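Local coordinates for myosin-I heavy chain (Dictyostelium discoideum, PDB 5EJR), which is an actin-based class VII motor acting in early phagocytosis and adhesion, and is represented here by its tail MyTH4-FERM MF2 domain, at residues T2-A7 with M149-S154; L130-S135 with I174-S179; S344-A349 with I410-S415; I350-L355 with S360-T365. One frame throughout, in Å; residues are numbered along the deposited sequence.

Interaction 1: residues T2-A7 with M149-S154; sequences TDSQLA and MEQLMS
At the capped first turn of helix 5-11, Ser4 and Leu6 meet Gln151, which projects from the middle of helix 142-159. Ser4 is the N-cap: its OG accepts from Ala7 N at 3.2 Å along a nearly straight bond (165°), using an amide that the first turn cannot satisfy from its own backbone. A chi1 of 70° places OG between the backbone N and the carbonyl carbon, where it can face the Ala7 amide. From this position Ser4 OG also lies 3.5 Å from Gln151 OE1. Another early amide is served by a water, which accepts from Leu6 N at 2.9 Å and gives a weak bond back to Gln151 OE1. Helix 142-159 belongs to the all-helical MyTH4 domain, so the contact joins the N-terminal helix to that bundle, with a glutamine bent at chi2 as one of its links. The apolar half of the contact is Leu6 CD2 against Gln151 CG at 3.7 Å, with the two side chains crossing at about a right angle. Leucine suits the site because Leu144, Tyr112 and Phe42 also touch it. The glutamine's other end, NE2, is hydrogen-bonded to Tyr112 OH on helix 104-113, which helps to set how the amide is turned. With Gln151 cut back to an alanine, Tyr112 OH is likely to lose this partner, the water its weak link to helix 142-159, and Leu6 the methylene it packs on.

Interaction 2: residues L130-S135 with I174-S179; sequences LIYFLS and IEKLES
Ser135 OG donates to Tyr132 O at 2.7 Å, one turn back in its own helix, and the same hydroxyl oxygen also touches Lys176. The hydroxyl comes to the carbonyl from a bent direction (C=O...donor angle 116°). With its proton spent on the backbone, this serine can sit inside an otherwise apolar interface, and its small size lets the helices come close: Ser135 OG is only 3.1 Å from Lys176 CB. Ser135 CB also rests against Leu177 CD2 at 3.8 Å. The lysine is bent at chi2, which swings its chain beside the Tyr132 side chain; the two run side by side in the same direction, and Lys176 CG approaches Tyr132 CE1 obliquely at 3.9 Å. Its ammonium end leads away to a salt bridge, Lys176 NZ to Glu175 OE2 at 3.1 Å, met from above the carboxylate plane. Lysine suits the place because its methylenes pack beside the ring while its ammonium group meets the glutamate, and an alanine here would probably leave Glu175 without its charged mate and uncover one flank of the Tyr132 ring. The two helices run nearly parallel, 18° apart with axes 8.9 Å from each other, as the first and third of three successive MyTH4 helices. Helix 142-159 packs on Leu177 through Met149 and Leu152, helix 104-113 adds Tyr108, and Phe200 of helix 194-205 stacks on Tyr132.

Interaction 3: residues S344-A349 with I410-S415; sequences SSIIAA and INLIGS
Ile346 and Ile347 share one side-chain setting, with CG2 anti to the backbone N and CG1 beside it (chi1 -69° in both), yet Ile346 touches with its short CG2 branch and Ile347 with its CG1-CD1 branch. From Ile346 it is the CG2 methyl that touches, meeting Leu412 CD1 at 3.7 Å. Ile347 uses its longer branch: its CG1 lies 4.2 Å from Leu412 CB, and its CD1 reaches Ile413 CD1 at 3.8 Å. The CB of Ile413 is not directed at helix 341-355, and the end of its chain closes on Ile347. In both methyl pairs the side chains cross at about a right angle, so each meets the other at one methyl instead of along its length. The contact joins helix 341-355 to helix 402-416, antiparallel neighbours in the helical central lobe of the FERM domain. Their segment axes are 10.4 Å apart at closest, with the isoleucine and leucine side chains filling the gap. Around the pair, Trp331 of helix 317-332 touches both Ile347 and Ile413, while Gln393 of helix 383-394 borders Ile346. No hydrogen bond or charge pair crosses between the segments. Cohesion therefore comes from dispersion and the exclusion of water, and because such forces have little directionality, the fit of the branched side chains probably contributes to how the helices sit against each other.

Interaction 4: residues I350-L355 with S360-T365; sequences ILIQLL and SKLVLT
This is apolar packing of a connecting loop on the helix before it: Ile352, near the C-terminal end of helix 341-355, meets Leu362 and Leu364 from the segment leading to helix 366-370. Both helices belong to the helical central lobe of the FERM domain, and a ten-residue connection lies between them. The two branches of the isoleucine divide the work. Ile352 CG2 meets the fork of Leu362, lying 3.7 Å from Leu362 CD1 and 4.0 Å from its CD2. The longer branch goes to the second leucine, with Ile352 CD1 3.7 Å from Leu364 CD1. Each leucine crosses the isoleucine at about a right angle. The loop backbone is extended through 362-364, so residues two apart can offer their side chains to the same patch. The CB of Leu364 is not directed at the helix, but with CG anti to the backbone N (chi1 -166°) its end reaches Ile352. Helix 383-394 completes the pocket: Ile390 touches Ile352, Ile394 touches Leu362, and Ile387 touches Leu364. Directly after the leucines, Thr365 is the N-cap of helix 366-370, its OG1 hydrogen-bonded to Val368 N. Leucine and isoleucine fit because the site asks for branched bulk without polar demands. With no hydrogen bond between the segments, this contact depends on apolar packing, and the loop's position probably depends in part on the match of methyl groups.

How the interactions relate
The four contacts form two pairs on opposite sides of the chain's centre. Interactions 1 and 2, centred 16 Å apart, share the MyTH4 bundle: helix 142-159 shows Gln151 to the N-terminal helix on one side and packs Leu152 CD1 on Leu177 CD1 (3.6 Å) on another. Interactions 3 and 4, with centres 15 Å apart, use successive turns of helix 341-355 in the FERM central lobe, and Leu412 touches Ile350 between them. The pairs do not meet: interactions 2 and 3 are separated by about 42 Å between nearest atoms. Polar capping, water and a salt bridge mark the MyTH4 pair, whereas the contacts across the FERM pair's segments are apolar.

Interaction 1: residues T2-A7 with M149-S154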
# COMPACT_ATOMS: atom_id res chain seq x y z
N THR A 2 -2.60 48.92 0.21
CA THR A 2 -1.72 48.18 -0.71
C THR A 2 -2.24 46.75 -0.95
O THR A 2 -2.86 46.17 -0.07
CB THR A 2 -0.27 48.16 -0.19
OG1 THR A 2 -0.21 47.52 1.09
CG2 THR A 2 0.36 49.56 -0.13
N ASP A 3 -1.96 46.20 -2.15
CA ASP A 3 -2.37 44.85 -2.52
C ASP A 3 -1.63 43.80 -1.68
O ASP A 3 -0.49 44.04 -1.27
CB ASP A 3 -2.15 44.59 -4.03
CG ASP A 3 -3.21 45.21 -4.91
OD1 ASP A 3 -4.26 44.55 -5.13
OD2 ASP A 3 -3.01 46.34 -5.39
N SER A 4 -2.29 42.64 -1.43
CA SER A 4 -1.73 41.53 -0.65
C SER A 4 -0.51 40.92 -1.35
O SER A 4 -0.29 41.19 -2.53
CB SER A 4 -2.78 40.45 -0.42
OG SER A 4 -3.10 39.76 -1.62
N GLN A 5 0.27 40.10 -0.62
CA GLN A 5 1.46 39.43 -1.18
C GLN A 5 1.06 38.50 -2.33
O GLN A 5 1.76 38.47 -3.34
CB GLN A 5 2.23 38.67 -0.09
CG GLN A 5 2.92 39.57 0.92
CD GLN A 5 4.32 39.94 0.52
OE1 GLN A 5 4.55 40.74 -0.41
NE2 GLN A 5 5.30 39.41 1.24
N LEU A 6 -0.11 37.81 -2.21
CA LEU A 6 -0.63 36.93 -3.26
C LEU A 6 -1.00 37.72 -4.53
O LEU A 6 -0.64 37.30 -5.62
CB LEU A 6 -1.82 36.07 -2.77
CG LEU A 6 -2.56 35.21 -3.82
CD1 LEU A 6 -1.69 34.05 -4.33
CD2 LEU A 6 -3.86 34.67 -3.29
N ALA A 7 -1.71 38.86 -4.37
CA ALA A 7 -2.12 39.74 -5.47
C ALA A 7 -0.89 40.31 -6.19
O ALA A 7 -0.90 40.37 -7.42
CB ALA A 7 -2.99 40.88 -4.95
N MET A 149 0.97 31.43 1.69
CA MET A 149 0.89 31.14 3.13
C MET A 149 0.33 32.36 3.87
O MET A 149 -0.61 32.20 4.67
CB MET A 149 2.25 30.72 3.69
CG MET A 149 2.56 29.26 3.47
SD MET A 149 3.85 28.65 4.57
CE MET A 149 5.28 29.25 3.76
N GLU A 150 0.87 33.56 3.56
CA GLU A 150 0.43 34.85 4.12
C GLU A 150 -1.06 35.08 3.88
O GLU A 150 -1.75 35.60 4.75
CB GLU A 150 1.26 36.02 3.57
CG GLU A 150 2.72 36.03 4.03
CD GLU A 150 2.98 36.04 5.53
OE1 GLU A 150 2.20 36.65 6.29
OE2 GLU A 150 4.01 35.44 5.94
N GLN A 151 -1.56 34.66 2.71
CA GLN A 151 -2.97 34.73 2.35
C GLN A 151 -3.79 33.79 3.24
O GLN A 151 -4.81 34.22 3.77
CB GLN A 151 -3.17 34.40 0.86
CG GLN A 151 -4.61 34.62 0.36
CD GLN A 151 -5.01 36.07 0.11
OE1 GLN A 151 -4.23 37.02 0.27
NE2 GLN A 151 -6.26 36.26 -0.31
N LEU A 152 -3.35 32.52 3.41
CA LEU A 152 -4.03 31.55 4.27
C LEU A 152 -4.08 32.08 5.70
O LEU A 152 -5.14 32.03 6.33
CB LEU A 152 -3.32 30.17 4.24
CG LEU A 152 -3.34 29.37 2.94
CD1 LEU A 152 -2.67 28.02 3.15
CD2 LEU A 152 -4.76 29.15 2.41
N MET A 153 -2.94 32.65 6.19
CA MET A 153 -2.77 33.28 7.50
C MET A 153 -3.80 34.42 7.66
O MET A 153 -4.41 34.53 8.73
CB MET A 153 -1.35 33.84 7.65
CG MET A 153 -0.29 32.79 7.98
SD MET A 153 1.36 33.55 8.13
CE MET A 153 2.39 32.09 8.30
N SER A 154 -4.04 35.23 6.59
CA SER A 154 -5.02 36.33 6.58
C SER A 154 -6.46 35.80 6.63
O SER A 154 -7.31 36.36 7.31
CB SER A 154 -4.85 37.22 5.35
OG SER A 154 -3.70 38.03 5.50
O HOH W 1 -0.82 37.38 0.59

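Interaction 2: residues L130-S135 with I174-S179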
# COMPACT_ATOMS: atom_id res chain seq x y z
N LEU A 130 -8.91 20.15 0.05
CA LEU A 130 -8.09 19.93 -1.15
C LEU A 130 -6.73 20.59 -0.97
O LEU A 130 -5.73 19.96 -1.28
CB LEU A 130 -8.82 20.43 -2.42
CG LEU A 130 -8.02 20.52 -3.75
CD1 LEU A 130 -7.45 19.16 -4.15
CD2 LEU A 130 -8.90 21.02 -4.85
N ILE A 131 -6.68 21.81 -0.40
CA ILE A 131 -5.40 22.51 -0.16
C ILE A 131 -4.54 21.68 0.81
O ILE A 131 -3.32 21.56 0.61
CB ILE A 131 -5.63 23.96 0.32
CG1 ILE A 131 -6.21 24.82 -0.83
CG2 ILE A 131 -4.34 24.57 0.87
CD1 ILE A 131 -6.86 26.17 -0.41
N TYR A 132 -5.18 21.10 1.83
CA TYR A 132 -4.48 20.23 2.79
C TYR A 132 -3.82 19.05 2.06
O TYR A 132 -2.64 18.77 2.29
CB TYR A 132 -5.45 19.72 3.87
CG TYR A 132 -4.87 18.56 4.65
CD1 TYR A 132 -3.93 18.76 5.64
CD2 TYR A 132 -5.24 17.25 4.35
CE1 TYR A 132 -3.36 17.69 6.33
CE2 TYR A 132 -4.67 16.16 5.02
CZ TYR A 132 -3.74 16.39 6.03
OH TYR A 132 -3.19 15.34 6.73
N PHE A 133 -4.61 18.34 1.22
CA PHE A 133 -4.18 17.16 0.47
C PHE A 133 -3.15 17.49 -0.60
O PHE A 133 -2.31 16.65 -0.92
CB PHE A 133 -5.37 16.37 -0.08
CG PHE A 133 -6.16 15.62 0.98
CD1 PHE A 133 -5.55 14.69 1.81
CD2 PHE A 133 -7.53 15.82 1.13
CE1 PHE A 133 -6.28 14.00 2.79
CE2 PHE A 133 -8.27 15.14 2.11
CZ PHE A 133 -7.63 14.23 2.94
N LEU A 134 -3.13 18.75 -1.09
CA LEU A 134 -2.09 19.17 -2.02
C LEU A 134 -0.83 19.41 -1.20
O LEU A 134 0.25 18.95 -1.59
CB LEU A 134 -2.44 20.49 -2.76
CG LEU A 134 -3.63 20.51 -3.70
CD1 LEU A 134 -3.97 21.95 -4.09
CD2 LEU A 134 -3.37 19.70 -4.96
N SER A 135 -0.96 20.14 -0.07
CA SER A 135 0.17 20.50 0.80
C SER A 135 0.92 19.29 1.39
O SER A 135 2.10 19.41 1.69
CB SER A 135 -0.25 21.47 1.89
OG SER A 135 -1.05 20.82 2.87
N ILE A 174 -1.39 25.53 6.66
CA ILE A 174 -0.23 26.38 6.94
C ILE A 174 0.91 25.54 7.53
O ILE A 174 2.06 25.72 7.13
CB ILE A 174 -0.64 27.57 7.87
CG1 ILE A 174 -1.63 28.52 7.15
CG2 ILE A 174 0.59 28.35 8.41
CD1 ILE A 174 -2.50 29.43 8.09
N GLU A 175 0.58 24.61 8.46
CA GLU A 175 1.56 23.71 9.09
C GLU A 175 2.23 22.83 8.02
O GLU A 175 3.46 22.72 8.00
CB GLU A 175 0.90 22.82 10.16
CG GLU A 175 1.85 21.84 10.85
CD GLU A 175 1.26 20.52 11.32
OE1 GLU A 175 0.07 20.48 11.71
OE2 GLU A 175 2.02 19.52 11.35
N LYS A 176 1.42 22.23 7.14
CA LYS A 176 1.89 21.35 6.07
C LYS A 176 2.70 22.07 4.99
O LYS A 176 3.54 21.43 4.37
CB LYS A 176 0.73 20.55 5.45
CG LYS A 176 0.04 19.56 6.39
CD LYS A 176 1.01 18.57 7.05
CE LYS A 176 0.35 17.70 8.09
NZ LYS A 176 1.25 17.45 9.24
N LEU A 177 2.49 23.39 4.77
CA LEU A 177 3.27 24.14 3.78
C LEU A 177 4.58 24.58 4.42
O LEU A 177 5.59 24.70 3.75
CB LEU A 177 2.50 25.36 3.23
CG LEU A 177 1.25 25.05 2.38
CD1 LEU A 177 0.34 26.24 2.33
CD2 LEU A 177 1.62 24.61 0.96
N GLU A 178 4.55 24.81 5.75
CA GLU A 178 5.73 25.16 6.54
C GLU A 178 6.70 23.95 6.61
O GLU A 178 7.91 24.14 6.73
CB GLU A 178 5.31 25.57 7.96
CG GLU A 178 4.96 27.04 8.09
CD GLU A 178 4.28 27.48 9.38
OE1 GLU A 178 3.99 26.62 10.25
OE2 GLU A 178 4.01 28.70 9.51
N SER A 179 6.15 22.72 6.53
CA SER A 179 6.90 21.46 6.59
C SER A 179 7.87 21.23 5.41
O SER A 179 8.85 20.51 5.56
CB SER A 179 5.93 20.29 6.72
OG SER A 179 5.46 19.86 5.46

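Interaction 3: residues S344-A349 with I410-S415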
# COMPACT_ATOMS: atom_id res chain seq x y z
N SER A 344 1.92 -37.78 3.51
CA SER A 344 0.72 -36.99 3.84
C SER A 344 -0.01 -37.59 5.02
O SER A 344 -0.58 -36.85 5.82
CB SER A 344 -0.22 -36.89 2.64
OG SER A 344 0.34 -36.12 1.60
N SER A 345 -0.07 -38.92 5.08
CA SER A 345 -0.70 -39.69 6.16
C SER A 345 0.06 -39.46 7.47
O SER A 345 -0.55 -39.39 8.52
CB SER A 345 -0.67 -41.18 5.81
OG SER A 345 -1.66 -41.43 4.83
N ILE A 346 1.39 -39.32 7.40
CA ILE A 346 2.20 -39.03 8.61
C ILE A 346 1.85 -37.61 9.09
O ILE A 346 1.66 -37.39 10.28
CB ILE A 346 3.74 -39.21 8.33
CG1 ILE A 346 4.07 -40.70 8.12
CG2 ILE A 346 4.61 -38.63 9.48
CD1 ILE A 346 5.41 -41.02 7.32
N ILE A 347 1.71 -36.66 8.13
CA ILE A 347 1.36 -35.27 8.44
C ILE A 347 -0.01 -35.23 9.07
O ILE A 347 -0.18 -34.62 10.12
CB ILE A 347 1.50 -34.33 7.20
CG1 ILE A 347 3.01 -34.16 6.83
CG2 ILE A 347 0.85 -32.95 7.48
CD1 ILE A 347 3.28 -33.75 5.30
N ALA A 348 -0.98 -35.91 8.44
CA ALA A 348 -2.34 -35.99 8.95
C ALA A 348 -2.33 -36.57 10.37
O ALA A 348 -2.91 -35.96 11.25
CB ALA A 348 -3.19 -36.83 8.00
N ALA A 349 -1.52 -37.65 10.63
CA ALA A 349 -1.42 -38.25 11.98
C ALA A 349 -0.94 -37.27 13.05
O ALA A 349 -1.54 -37.22 14.12
CB ALA A 349 -0.55 -39.50 11.98
N ILE A 410 6.46 -29.09 11.12
CA ILE A 410 7.28 -28.18 10.32
C ILE A 410 8.46 -28.91 9.69
O ILE A 410 8.73 -28.69 8.52
CB ILE A 410 7.71 -26.92 11.11
CG1 ILE A 410 6.47 -26.13 11.59
CG2 ILE A 410 8.65 -26.06 10.26
CD1 ILE A 410 6.64 -25.22 12.83
N ASN A 411 9.12 -29.80 10.42
CA ASN A 411 10.24 -30.57 9.90
C ASN A 411 9.83 -31.40 8.67
O ASN A 411 10.54 -31.44 7.67
CB ASN A 411 10.83 -31.49 10.98
CG ASN A 411 12.01 -32.31 10.47
OD1 ASN A 411 13.04 -31.79 9.99
ND2 ASN A 411 11.84 -33.59 10.48
N LEU A 412 8.68 -32.06 8.76
CA LEU A 412 8.19 -32.88 7.65
C LEU A 412 7.85 -32.07 6.42
O LEU A 412 8.31 -32.39 5.34
CB LEU A 412 7.03 -33.74 8.11
CG LEU A 412 7.54 -34.96 8.82
CD1 LEU A 412 6.55 -35.46 9.81
CD2 LEU A 412 7.96 -36.04 7.82
N ILE A 413 7.06 -31.00 6.57
CA ILE A 413 6.74 -30.08 5.47
C ILE A 413 8.02 -29.50 4.86
O ILE A 413 8.22 -29.56 3.65
CB ILE A 413 5.83 -28.93 5.98
CG1 ILE A 413 4.42 -29.45 6.32
CG2 ILE A 413 5.76 -27.76 4.95
CD1 ILE A 413 3.57 -30.00 5.16
N GLY A 414 8.87 -28.96 5.73
CA GLY A 414 10.10 -28.28 5.36
C GLY A 414 11.08 -29.10 4.56
O GLY A 414 11.58 -28.63 3.56
N SER A 415 11.32 -30.35 4.99
CA SER A 415 12.25 -31.28 4.36
C SER A 415 11.80 -31.77 2.99
O SER A 415 12.62 -32.23 2.19
CB SER A 415 12.51 -32.48 5.27
OG SER A 415 11.35 -33.30 5.41

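Interaction 4: residues I350-L355 with S360-T365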
# COMPACT_ATOMS: atom_id res chain seq x y z
N ILE A 350 0.10 -36.45 12.73
CA ILE A 350 0.63 -35.46 13.67
C ILE A 350 -0.41 -34.41 13.95
O ILE A 350 -0.61 -34.05 15.09
CB ILE A 350 1.95 -34.81 13.13
CG1 ILE A 350 3.07 -35.83 13.05
CG2 ILE A 350 2.36 -33.61 14.01
CD1 ILE A 350 4.20 -35.38 12.17
N LEU A 351 -1.01 -33.85 12.89
CA LEU A 351 -2.02 -32.81 13.03
C LEU A 351 -3.24 -33.27 13.80
O LEU A 351 -3.85 -32.46 14.51
CB LEU A 351 -2.40 -32.21 11.65
CG LEU A 351 -1.26 -31.45 10.90
CD1 LEU A 351 -1.80 -30.82 9.65
CD2 LEU A 351 -0.66 -30.35 11.75
N ILE A 352 -3.59 -34.56 13.68
CA ILE A 352 -4.72 -35.13 14.47
C ILE A 352 -4.31 -35.17 15.96
O ILE A 352 -5.08 -34.73 16.81
CB ILE A 352 -5.13 -36.54 13.91
CG1 ILE A 352 -5.90 -36.37 12.57
CG2 ILE A 352 -5.98 -37.35 14.95
CD1 ILE A 352 -6.02 -37.66 11.73
N GLN A 353 -3.08 -35.59 16.27
CA GLN A 353 -2.60 -35.62 17.66
C GLN A 353 -2.60 -34.20 18.26
O GLN A 353 -2.88 -34.02 19.45
CB GLN A 353 -1.25 -36.33 17.78
CG GLN A 353 -0.93 -36.76 19.22
CD GLN A 353 0.41 -37.41 19.43
OE1 GLN A 353 1.09 -37.83 18.50
NE2 GLN A 353 0.83 -37.52 20.68
N LEU A 354 -2.37 -33.17 17.41
CA LEU A 354 -2.42 -31.78 17.87
C LEU A 354 -3.87 -31.33 18.14
O LEU A 354 -4.10 -30.56 19.07
CB LEU A 354 -1.71 -30.83 16.90
CG LEU A 354 -0.17 -30.78 17.00
CD1 LEU A 354 0.46 -30.18 15.72
CD2 LEU A 354 0.28 -29.99 18.19
N LEU A 355 -4.83 -31.77 17.33
CA LEU A 355 -6.24 -31.41 17.55
C LEU A 355 -6.85 -32.20 18.72
O LEU A 355 -7.73 -31.69 19.41
CB LEU A 355 -7.07 -31.74 16.30
CG LEU A 355 -6.92 -30.85 15.10
CD1 LEU A 355 -7.56 -31.51 13.88
CD2 LEU A 355 -7.54 -29.48 15.36
N SER A 360 -5.95 -42.23 23.35
CA SER A 360 -6.79 -43.41 23.55
C SER A 360 -8.25 -43.16 23.11
O SER A 360 -8.91 -44.07 22.61
CB SER A 360 -6.74 -43.86 25.01
OG SER A 360 -7.38 -42.93 25.87
N LYS A 361 -8.73 -41.92 23.32
CA LYS A 361 -10.10 -41.50 23.03
C LYS A 361 -10.39 -41.19 21.54
O LYS A 361 -11.52 -40.79 21.21
CB LYS A 361 -10.49 -40.29 23.93
CG LYS A 361 -10.19 -40.46 25.44
CD LYS A 361 -10.96 -41.62 26.10
CE LYS A 361 -10.31 -42.06 27.38
NZ LYS A 361 -10.72 -43.44 27.77
N LEU A 362 -9.40 -41.42 20.63
CA LEU A 362 -9.58 -41.08 19.22
C LEU A 362 -10.53 -41.96 18.43
O LEU A 362 -10.32 -43.17 18.28
CB LEU A 362 -8.24 -41.00 18.49
CG LEU A 362 -8.32 -40.53 17.02
CD1 LEU A 362 -8.64 -39.02 16.91
CD2 LEU A 362 -7.09 -40.93 16.26
N VAL A 363 -11.57 -41.35 17.87
CA VAL A 363 -12.46 -42.03 16.94
C VAL A 363 -12.21 -41.32 15.60
O VAL A 363 -12.56 -40.16 15.45
CB VAL A 363 -13.93 -42.03 17.40
CG1 VAL A 363 -14.82 -42.73 16.38
CG2 VAL A 363 -14.08 -42.69 18.77
N LEU A 364 -11.53 -42.01 14.65
CA LEU A 364 -11.18 -41.43 13.36
C LEU A 364 -12.37 -41.45 12.40
O LEU A 364 -13.01 -42.49 12.23
CB LEU A 364 -9.97 -42.19 12.79
CG LEU A 364 -9.22 -41.61 11.61
CD1 LEU A 364 -8.74 -40.15 11.88
CD2 LEU A 364 -8.04 -42.51 11.26
N THR A 365 -12.69 -40.30 11.81
CA THR A 365 -13.85 -40.17 10.91
C THR A 365 -13.46 -39.38 9.68
O THR A 365 -12.36 -38.79 9.67
CB THR A 365 -15.03 -39.46 11.65
OG1 THR A 365 -14.70 -38.09 11.91
CG2 THR A 365 -15.46 -40.16 12.94